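Local coordinates for protein isomaltodextranase (PDB 5AWQ) that hydrolyses alpha-1,6-glucosidic linkages in dextran-like polysaccharides, releasing successive isomaltose units from the non-reducing ends of the chains, at residues P127-R132 against I200-W205; M318-F323 against A356-N361. All coordinates share one frame; numbering follows the deposited sequence.

Contact 1: residues P127-R132 against I200-W205; sequences PLWVHR and IDFLSW. With GLC (alpha-D-glucopyranose), chain B.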
ATOM      1  N   PRO A 127      11.552   2.361 -15.944  1.00  9.14           N
ATOM      2  CA  PRO A 127      11.649   1.953 -17.346  1.00  9.76           C
ATOM      3  C   PRO A 127      11.483   3.098 -18.348  1.00 10.31           C
ATOM      4  O   PRO A 127      11.526   2.860 -19.557  1.00 10.77           O
ATOM      5  CB  PRO A 127      10.540   0.927 -17.480  1.00  9.62           C
ATOM      6  CG  PRO A 127       9.499   1.368 -16.502  1.00  9.48           C
ATOM      7  CD  PRO A 127      10.260   1.986 -15.345  1.00  9.21           C
ATOM      8  N   LEU A 128      11.323   4.326 -17.860  1.00 10.70           N
ATOM      9  CA  LEU A 128      11.389   5.527 -18.703  1.00 11.42           C
ATOM     10  C   LEU A 128      12.788   6.115 -18.730  1.00 11.24           C
ATOM     11  O   LEU A 128      13.011   7.108 -19.419  1.00 11.54           O
ATOM     12  CB  LEU A 128      10.382   6.591 -18.242  1.00 13.29           C
ATOM     13  CG  LEU A 128       8.969   6.441 -18.824  1.00 15.41           C
ATOM     14  CD1 LEU A 128       8.306   5.141 -18.440  1.00 16.29           C
ATOM     15  CD2 LEU A 128       8.102   7.608 -18.379  1.00 16.35           C
ATOM     16  N   TRP A 129      13.739   5.528 -18.007  1.00 10.74           N
ATOM     17  CA  TRP A 129      15.128   5.941 -18.120  1.00 11.00           C
ATOM     18  C   TRP A 129      15.743   5.254 -19.326  1.00 11.84           C
ATOM     19  O   TRP A 129      15.532   4.048 -19.537  1.00 12.97           O
ATOM     20  CB  TRP A 129      15.964   5.610 -16.886  1.00 10.56           C
ATOM     21  CG  TRP A 129      15.804   6.545 -15.723  1.00 10.19           C
ATOM     22  CD1 TRP A 129      15.582   7.886 -15.766  1.00 10.68           C
ATOM     23  CD2 TRP A 129      15.881   6.196 -14.339  1.00  9.75           C
ATOM     24  NE1 TRP A 129      15.517   8.393 -14.490  1.00 10.42           N
ATOM     25  CE2 TRP A 129      15.716   7.383 -13.597  1.00 10.08           C
ATOM     26  CE3 TRP A 129      16.116   4.998 -13.647  1.00  9.32           C
ATOM     27  CZ2 TRP A 129      15.736   7.403 -12.207  1.00  9.82           C
ATOM     28  CZ3 TRP A 129      16.118   5.029 -12.245  1.00  9.54           C
ATOM     29  CH2 TRP A 129      15.930   6.221 -11.551  1.00  9.58           C
ATOM     30  N   VAL A 130      16.503   6.019 -20.097  1.00 11.39           N
ATOM     31  CA  VAL A 130      17.251   5.520 -21.245  1.00 12.20           C
ATOM     32  C   VAL A 130      18.692   5.950 -21.022  1.00 12.25           C
ATOM     33  O   VAL A 130      18.970   7.159 -20.966  1.00 11.86           O
ATOM     34  CB  VAL A 130      16.712   6.103 -22.571  1.00 12.67           C
ATOM     35  CG1 VAL A 130      17.382   5.408 -23.729  1.00 12.71           C
ATOM     36  CG2 VAL A 130      15.205   5.935 -22.711  1.00 12.81           C
ATOM     37  N   HIS A 131      19.601   5.000 -20.879  1.00 12.07           N
ATOM     38  CA  HIS A 131      20.976   5.376 -20.552  1.00 12.50           C
ATOM     39  C   HIS A 131      21.658   6.017 -21.748  1.00 13.53           C
ATOM     40  O   HIS A 131      21.510   5.571 -22.888  1.00 12.58           O
ATOM     41  CB  HIS A 131      21.795   4.189 -20.043  1.00 12.87           C
ATOM     42  CG  HIS A 131      22.943   4.599 -19.191  1.00 13.07           C
ATOM     43  ND1 HIS A 131      24.096   5.140 -19.708  1.00 13.03           N
ATOM     44  CD2 HIS A 131      23.086   4.626 -17.846  1.00 13.18           C
ATOM     45  CE1 HIS A 131      24.917   5.449 -18.720  1.00 13.63           C
ATOM     46  NE2 HIS A 131      24.328   5.135 -17.580  1.00 13.84           N
ATOM     47  N   ARG A 132      22.427   7.062 -21.476  1.00 13.69           N
ATOM     48  CA  ARG A 132      23.208   7.729 -22.520  1.00 15.16           C
ATOM     49  C   ARG A 132      24.078   6.737 -23.315  1.00 14.50           C
ATOM     50  O   ARG A 132      24.226   6.869 -24.524  1.00 14.25           O
ATOM     51  CB  ARG A 132      24.075   8.804 -21.873  1.00 18.06           C
ATOM     52  CG  ARG A 132      24.793   9.747 -22.814  1.00 21.08           C
ATOM     53  CD  ARG A 132      25.946  10.405 -22.063  1.00 24.32           C
ATOM     54  NE  ARG A 132      26.563  11.469 -22.852  1.00 27.33           N
ATOM     55  CZ  ARG A 132      26.513  12.774 -22.585  1.00 29.83           C
ATOM     56  NH1 ARG A 132      25.896  13.245 -21.509  1.00 29.04           N
ATOM     57  NH2 ARG A 132      27.127  13.627 -23.401  1.00 31.53           N
ATOM     58  N   ILE A 200       9.801   1.847  -8.802  1.00  9.49           N
ATOM     59  CA  ILE A 200       9.904   2.842  -9.873  1.00  9.26           C
ATOM     60  C   ILE A 200       9.873   4.241  -9.282  1.00  9.44           C
ATOM     61  O   ILE A 200       8.822   4.693  -8.784  1.00  9.15           O
ATOM     62  CB  ILE A 200       8.746   2.671 -10.871  1.00  9.64           C
ATOM     63  CG1 ILE A 200       8.731   1.234 -11.435  1.00 10.15           C
ATOM     64  CG2 ILE A 200       8.845   3.713 -11.959  1.00  9.70           C
ATOM     65  CD1 ILE A 200       7.592   0.965 -12.396  1.00 10.63           C
ATOM     66  N   ASP A 201      11.021   4.912  -9.341  1.00  9.21           N
ATOM     67  CA  ASP A 201      11.225   6.202  -8.694  1.00  9.71           C
ATOM     68  C   ASP A 201      11.342   7.317  -9.720  1.00  9.49           C
ATOM     69  O   ASP A 201      11.496   7.082 -10.917  1.00 10.41           O
ATOM     70  CB  ASP A 201      12.504   6.140  -7.842  1.00 10.05           C
ATOM     71  CG  ASP A 201      12.564   7.185  -6.735  1.00 10.28           C
ATOM     72  OD1 ASP A 201      11.590   7.931  -6.535  1.00 11.12           O
ATOM     73  OD2 ASP A 201      13.606   7.192  -6.049  1.00 11.68           O
ATOM     74  N   PHE A 202      11.211   8.547  -9.215  1.00  9.76           N
ATOM     75  CA  PHE A 202      11.473   9.765  -9.967  1.00 10.05           C
ATOM     76  C   PHE A 202      10.418  10.087 -11.031  1.00 10.73           C
ATOM     77  O   PHE A 202      10.632  10.973 -11.832  1.00 10.63           O
ATOM     78  CB  PHE A 202      12.896   9.778 -10.553  1.00  9.98           C
ATOM     79  CG  PHE A 202      13.953  10.011  -9.518  1.00  9.33           C
ATOM     80  CD1 PHE A 202      14.165  11.289  -9.013  1.00  9.54           C
ATOM     81  CD2 PHE A 202      14.715   8.970  -9.035  1.00  9.47           C
ATOM     82  CE1 PHE A 202      15.136  11.526  -8.085  1.00  9.35           C
ATOM     83  CE2 PHE A 202      15.671   9.195  -8.071  1.00  9.28           C
ATOM     84  CZ  PHE A 202      15.877  10.472  -7.593  1.00  9.57           C
ATOM     85  N   LEU A 203       9.237   9.464 -10.989  1.00 11.99           N
ATOM     86  CA  LEU A 203       8.223   9.865 -11.961  1.00 12.69           C
ATOM     87  C   LEU A 203       7.641  11.267 -11.736  1.00 11.96           C
ATOM     88  O   LEU A 203       7.169  11.845 -12.696  1.00 11.94           O
ATOM     89  CB  LEU A 203       7.110   8.849 -12.126  1.00 13.66           C
ATOM     90  CG  LEU A 203       7.512   7.548 -12.820  1.00 14.68           C
ATOM     91  CD1 LEU A 203       6.403   6.522 -12.618  1.00 15.36           C
ATOM     92  CD2 LEU A 203       7.785   7.772 -14.308  1.00 14.67           C
ATOM     93  N   SER A 204       7.690  11.830 -10.529  1.00 11.77           N
ATOM     94  CA  SER A 204       7.246  13.223 -10.354  1.00 12.42           C
ATOM     95  C   SER A 204       8.242  14.175 -11.033  1.00 12.30           C
ATOM     96  O   SER A 204       7.845  15.155 -11.675  1.00 12.37           O
ATOM     97  CB  SER A 204       7.018  13.578  -8.880  1.00 13.46           C
ATOM     98  OG  SER A 204       6.553  14.910  -8.754  1.00 16.57           O
ATOM     99  N   TRP A 205       9.534  13.885 -10.930  1.00 11.36           N
ATOM    100  CA  TRP A 205      10.532  14.651 -11.701  1.00 11.17           C
ATOM    101  C   TRP A 205      10.296  14.519 -13.204  1.00 11.65           C
ATOM    102  O   TRP A 205      10.400  15.506 -13.929  1.00 10.91           O
ATOM    103  CB  TRP A 205      11.962  14.222 -11.366  1.00 11.35           C
ATOM    104  CG  TRP A 205      12.436  14.629 -10.006  1.00 11.35           C
ATOM    105  CD1 TRP A 205      11.669  14.913  -8.919  1.00 11.23           C
ATOM    106  CD2 TRP A 205      13.800  14.776  -9.585  1.00 11.23           C
ATOM    107  NE1 TRP A 205      12.464  15.210  -7.849  1.00 11.19           N
ATOM    108  CE2 TRP A 205      13.778  15.138  -8.219  1.00 11.09           C
ATOM    109  CE3 TRP A 205      15.039  14.642 -10.225  1.00 11.31           C
ATOM    110  CZ2 TRP A 205      14.944  15.370  -7.481  1.00 11.60           C
ATOM    111  CZ3 TRP A 205      16.200  14.870  -9.492  1.00 12.03           C
ATOM    112  CH2 TRP A 205      16.146  15.227  -8.136  1.00 11.73           C
TER
HETATM  113  C1  GLC B   2      14.781   9.628  -4.137  1.00 12.08           C
HETATM  114  C2  GLC B   2      13.887   8.661  -3.378  1.00 12.24           C
HETATM  115  C3  GLC B   2      14.664   7.783  -2.400  1.00 12.05           C
HETATM  116  C4  GLC B   2      15.823   7.097  -3.120  1.00 11.64           C
HETATM  117  C5  GLC B   2      16.663   8.186  -3.789  1.00 11.15           C
HETATM  118  C6  GLC B   2      17.844   7.629  -4.584  1.00 11.02           C
HETATM  119  O2  GLC B   2      12.892   9.416  -2.697  1.00 12.73           O
HETATM  120  O3  GLC B   2      13.805   6.838  -1.769  1.00 12.60           O
HETATM  121  O4  GLC B   2      16.612   6.368  -2.188  1.00 11.26           O
HETATM  122  O5  GLC B   2      15.883   8.949  -4.700  1.00 11.75           O
HETATM  123  O6  GLC B   2      18.688   8.711  -4.973  1.00 10.80           O
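With CG anti to the carbonyl carbon in both residues (chi1 -79° and -73°), the Trp129 and Phe202 rings come together between strand 129-131 and the start of helix 203-208. They lie at the catalytic end of the beta/alpha barrel that carries the active site in glycoside hydrolase family 27; the loops after the parallel strands 120-124 and 197-200 help to form that site. The rim of the indole comes obliquely to the phenyl ring, Trp129 CZ2 lying 3.7 Å from Phe202 CD2, with that phenyl carbon near the indole plane. A broad, flat tryptophan can meet Phe202 by its rim while Trp171 stacks on it; Trp171 also touches Phe202. Further along, the phenyl edge reaches the ring of Trp205, with Phe202 CD1 3.5 Å above one of its faces.

Aliphatic groups pack behind the aromatics: Pro127 CD sits 4.1 Å from Ile200 CG2, and Leu128 and Leu203 cross at about a right angle, CD2 to CD2. Apolar residues suit this layer, which helices 179-193 and 223-237 bury.

Asp201, the probable nucleophile, follows Ile200 directly. Tyr124 OH hydrogen-bonds its OD2, while Asn126 ND2 holds its backbone O. Asp201 OD2 lies 3.3 Å from the anomeric carbon, GLC C1, which fits the assigned role, and beside it Phe202 CZ comes to 3.3 Å from GLC O5.

Contact 2: residues M318-F323 against A356-N361; sequences MRASTF and AWVYTN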
ATOM      1  N   MET A 318      13.069   0.952   7.095  1.00  9.49           N
ATOM      2  CA  MET A 318      13.352   0.893   8.527  1.00  9.87           C
ATOM      3  C   MET A 318      14.844   0.819   8.755  1.00 10.11           C
ATOM      4  O   MET A 318      15.509  -0.080   8.259  1.00 10.68           O
ATOM      5  CB  MET A 318      12.657  -0.314   9.142  1.00  9.96           C
ATOM      6  CG  MET A 318      11.146  -0.150   9.166  1.00 10.20           C
ATOM      7  SD  MET A 318      10.248  -1.459  10.013  1.00 11.04           S
ATOM      8  CE  MET A 318      10.445  -2.791   8.846  1.00 12.01           C
ATOM      9  N   ARG A 319      15.350   1.780   9.523  1.00 10.33           N
ATOM     10  CA  ARG A 319      16.775   1.857   9.869  1.00 10.33           C
ATOM     11  C   ARG A 319      16.844   1.775  11.395  1.00 10.55           C
ATOM     12  O   ARG A 319      16.952   2.782  12.090  1.00 10.22           O
ATOM     13  CB  ARG A 319      17.399   3.153   9.330  1.00 10.66           C
ATOM     14  CG  ARG A 319      17.190   3.376   7.824  1.00 10.96           C
ATOM     15  CD  ARG A 319      18.098   4.459   7.263  1.00 11.42           C
ATOM     16  NE  ARG A 319      19.482   4.061   7.462  1.00 11.77           N
ATOM     17  CZ  ARG A 319      20.545   4.859   7.518  1.00 12.11           C
ATOM     18  NH1 ARG A 319      20.468   6.169   7.315  1.00 12.06           N
ATOM     19  NH2 ARG A 319      21.720   4.312   7.787  1.00 13.08           N
ATOM     20  N   ALA A 320      16.753   0.552  11.908  1.00 10.96           N
ATOM     21  CA  ALA A 320      16.558   0.341  13.353  1.00 12.08           C
ATOM     22  C   ALA A 320      17.632   1.004  14.168  1.00 12.33           C
ATOM     23  O   ALA A 320      17.347   1.613  15.194  1.00 12.33           O
ATOM     24  CB  ALA A 320      16.522  -1.140  13.670  1.00 12.74           C
ATOM     25  N   SER A 321      18.873   0.892  13.728  1.00 12.57           N
ATOM     26  CA  SER A 321      19.979   1.375  14.555  0.50 12.49           C
ATOM     27  C   SER A 321      20.134   2.897  14.560  1.00 13.11           C
ATOM     28  O   SER A 321      20.907   3.439  15.361  1.00 14.95           O
ATOM     29  CB  SER A 321      21.272   0.640  14.215  0.50 12.75           C
ATOM     30  OG  SER A 321      21.115  -0.723  14.576  0.50 13.29           O
ATOM     31  N   THR A 322      19.366   3.605  13.729  1.00 11.84           N
ATOM     32  CA  THR A 322      19.372   5.057  13.712  1.00 12.11           C
ATOM     33  C   THR A 322      18.491   5.664  14.800  1.00 12.19           C
ATOM     34  O   THR A 322      18.518   6.870  14.993  1.00 13.67           O
ATOM     35  CB  THR A 322      18.939   5.645  12.351  1.00 11.91           C
ATOM     36  OG1 THR A 322      17.537   5.390  12.133  1.00 11.79           O
ATOM     37  CG2 THR A 322      19.777   5.057  11.221  1.00 12.22           C
ATOM     38  N   PHE A 323      17.694   4.844  15.479  1.00 11.87           N
ATOM     39  CA  PHE A 323      16.836   5.333  16.548  1.00 11.88           C
ATOM     40  C   PHE A 323      17.591   5.351  17.863  1.00 12.21           C
ATOM     41  O   PHE A 323      18.637   4.730  17.982  1.00 13.52           O
ATOM     42  CB  PHE A 323      15.529   4.540  16.622  1.00 11.49           C
ATOM     43  CG  PHE A 323      14.605   4.828  15.461  1.00 10.98           C
ATOM     44  CD1 PHE A 323      14.745   4.161  14.242  1.00 11.00           C
ATOM     45  CD2 PHE A 323      13.611   5.769  15.586  1.00 10.60           C
ATOM     46  CE1 PHE A 323      13.906   4.457  13.180  1.00 11.02           C
ATOM     47  CE2 PHE A 323      12.767   6.062  14.527  1.00 10.78           C
ATOM     48  CZ  PHE A 323      12.918   5.406  13.327  1.00 10.71           C
ATOM     49  N   ALA A 356      18.155  -7.212  15.571  1.00 15.30           N
ATOM     50  CA  ALA A 356      17.368  -8.139  14.743  1.00 15.42           C
ATOM     51  C   ALA A 356      15.988  -8.403  15.323  1.00 15.21           C
ATOM     52  O   ALA A 356      15.011  -8.554  14.591  1.00 15.34           O
ATOM     53  CB  ALA A 356      18.110  -9.462  14.549  1.00 15.86           C
ATOM     54  N   TRP A 357      15.909  -8.444  16.652  1.00 14.18           N
ATOM     55  CA  TRP A 357      14.676  -8.705  17.366  1.00 13.67           C
ATOM     56  C   TRP A 357      13.500  -7.805  16.950  1.00 13.08           C
ATOM     57  O   TRP A 357      12.338  -8.236  17.007  1.00 13.16           O
ATOM     58  CB  TRP A 357      14.896  -8.596  18.889  1.00 13.64           C
ATOM     59  CG  TRP A 357      15.331  -7.243  19.315  1.00 12.97           C
ATOM     60  CD1 TRP A 357      16.616  -6.789  19.459  1.00 13.01           C
ATOM     61  CD2 TRP A 357      14.482  -6.145  19.623  1.00 11.90           C
ATOM     62  NE1 TRP A 357      16.613  -5.469  19.824  1.00 12.51           N
ATOM     63  CE2 TRP A 357      15.315  -5.048  19.941  1.00 11.54           C
ATOM     64  CE3 TRP A 357      13.084  -5.972  19.656  1.00 11.96           C
ATOM     65  CZ2 TRP A 357      14.808  -3.808  20.280  1.00 11.74           C
ATOM     66  CZ3 TRP A 357      12.581  -4.735  19.997  1.00 12.04           C
ATOM     67  CH2 TRP A 357      13.450  -3.665  20.329  1.00 11.77           C
ATOM     68  N   VAL A 358      13.778  -6.559  16.565  1.00 13.10           N
ATOM     69  CA  VAL A 358      12.687  -5.625  16.276  1.00 13.96           C
ATOM     70  C   VAL A 358      11.883  -6.113  15.059  1.00 12.89           C
ATOM     71  O   VAL A 358      10.681  -5.877  14.970  1.00 12.56           O
ATOM     72  CB  VAL A 358      13.169  -4.172  16.038  1.00 16.25           C
ATOM     73  CG1 VAL A 358      14.115  -3.660  17.102  1.00 17.77           C
ATOM     74  CG2 VAL A 358      13.850  -4.037  14.722  1.00 17.05           C
ATOM     75  N   TYR A 359      12.563  -6.811  14.157  1.00 12.28           N
ATOM     76  CA  TYR A 359      11.962  -7.270  12.911  1.00 11.86           C
ATOM     77  C   TYR A 359      11.379  -8.680  12.967  1.00 12.46           C
ATOM     78  O   TYR A 359      10.694  -9.107  12.032  1.00 12.44           O
ATOM     79  CB  TYR A 359      13.019  -7.226  11.818  1.00 11.91           C
ATOM     80  CG  TYR A 359      13.613  -5.861  11.564  1.00 12.12           C
ATOM     81  CD1 TYR A 359      12.804  -4.788  11.229  1.00 12.04           C
ATOM     82  CD2 TYR A 359      14.978  -5.634  11.650  1.00 12.14           C
ATOM     83  CE1 TYR A 359      13.325  -3.545  10.966  1.00 12.23           C
ATOM     84  CE2 TYR A 359      15.520  -4.378  11.404  1.00 12.02           C
ATOM     85  CZ  TYR A 359      14.682  -3.328  11.039  1.00 11.96           C
ATOM     86  OH  TYR A 359      15.173  -2.062  10.741  1.00 12.08           O
ATOM     87  N   THR A 360      11.647  -9.412  14.050  1.00 12.02           N
ATOM     88  CA  THR A 360      11.389 -10.852  14.084  1.00 12.68           C
ATOM     89  C   THR A 360      10.461 -11.275  15.222  1.00 12.35           C
ATOM     90  O   THR A 360      10.496 -12.418  15.663  1.00 13.52           O
ATOM     91  CB  THR A 360      12.708 -11.632  14.127  1.00 13.17           C
ATOM     92  OG1 THR A 360      13.430 -11.260  15.301  1.00 13.72           O
ATOM     93  CG2 THR A 360      13.553 -11.330  12.887  1.00 13.59           C
ATOM     94  N   ASN A 361       9.619 -10.362  15.695  1.00 11.52           N
ATOM     95  CA  ASN A 361       8.583 -10.725  16.660  1.00 11.72           C
ATOM     96  C   ASN A 361       7.472 -11.455  15.910  1.00 12.77           C
ATOM     97  O   ASN A 361       6.780 -10.874  15.079  1.00 12.28           O
ATOM     98  CB  ASN A 361       8.084  -9.480  17.408  1.00 11.78           C
ATOM     99  CG  ASN A 361       6.908  -9.751  18.333  1.00 12.07           C
ATOM    100  OD1 ASN A 361       6.065 -10.616  18.075  1.00 12.76           O
ATOM    101  ND2 ASN A 361       6.805  -8.958  19.396  1.00 11.95           N
TER
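One face of the Tyr359 ring is covered by the Val358 methyl CG2, 3.5 Å above its centre, while the Met318 sulfur lies at the ring edge in a Met-aromatic contact, 5.2 Å from Met318 SD to the Tyr359 ring centroid. The pair joins the loops after two strands of the beta/alpha barrel, 312-314 and 343-345, and backbone hydrogen bonds from Met318 to Ala344 and Ala346 tie the same two elements together. Methionine suits this place because its chain, bent at chi3 (-72°), brings the terminal methyl back beside the ring, Met318 CE 3.7 Å from Tyr359 CE1. The Met318 chain runs antiparallel alongside the phenol.

The small methyl of Ala320 lets the phenol come close: Ala320 CB is 3.4 Å from Tyr359 OH and 4.1 Å from Val358 CG2. Asp347 OD1 hydrogen-bonds both Tyr359 OH and Ala320 N, and its OD2 receives Ser321 N, tying the polar end of the ring to the short 3-10 turn 320-322. Replacing Tyr359 by alanine would probably open a gap beside Met318 CE and Ala320 CB and leave Asp347 without its phenol partner. At the head of the turn, Arg319 O accepts from both Thr322 N and Thr322 OG1, the hydroxyl lying in the carbonyl plane at 2.7 Å from Arg319 O.

In the fold
Both contacts belong to the catalytic barrel. Contact 1 joins the regions after strands 120-124 and 197-200; contact 2 joins the loops after strands 312-314 and 343-345, the last two strands of the barrel in chain order. Their centres are about 31 Å apart, their nearest atoms about 14 Å, and they do not touch. Contact 1 bears directly on the substrate site: it contains the probable nucleophile, and its Ile200 side chain lies about 9 Å from that of Asp262, the probable proton donor. Contact 2 is structural packing away from these residues, although the Arg319 side chain comes within about 10 Å of a bound glucose.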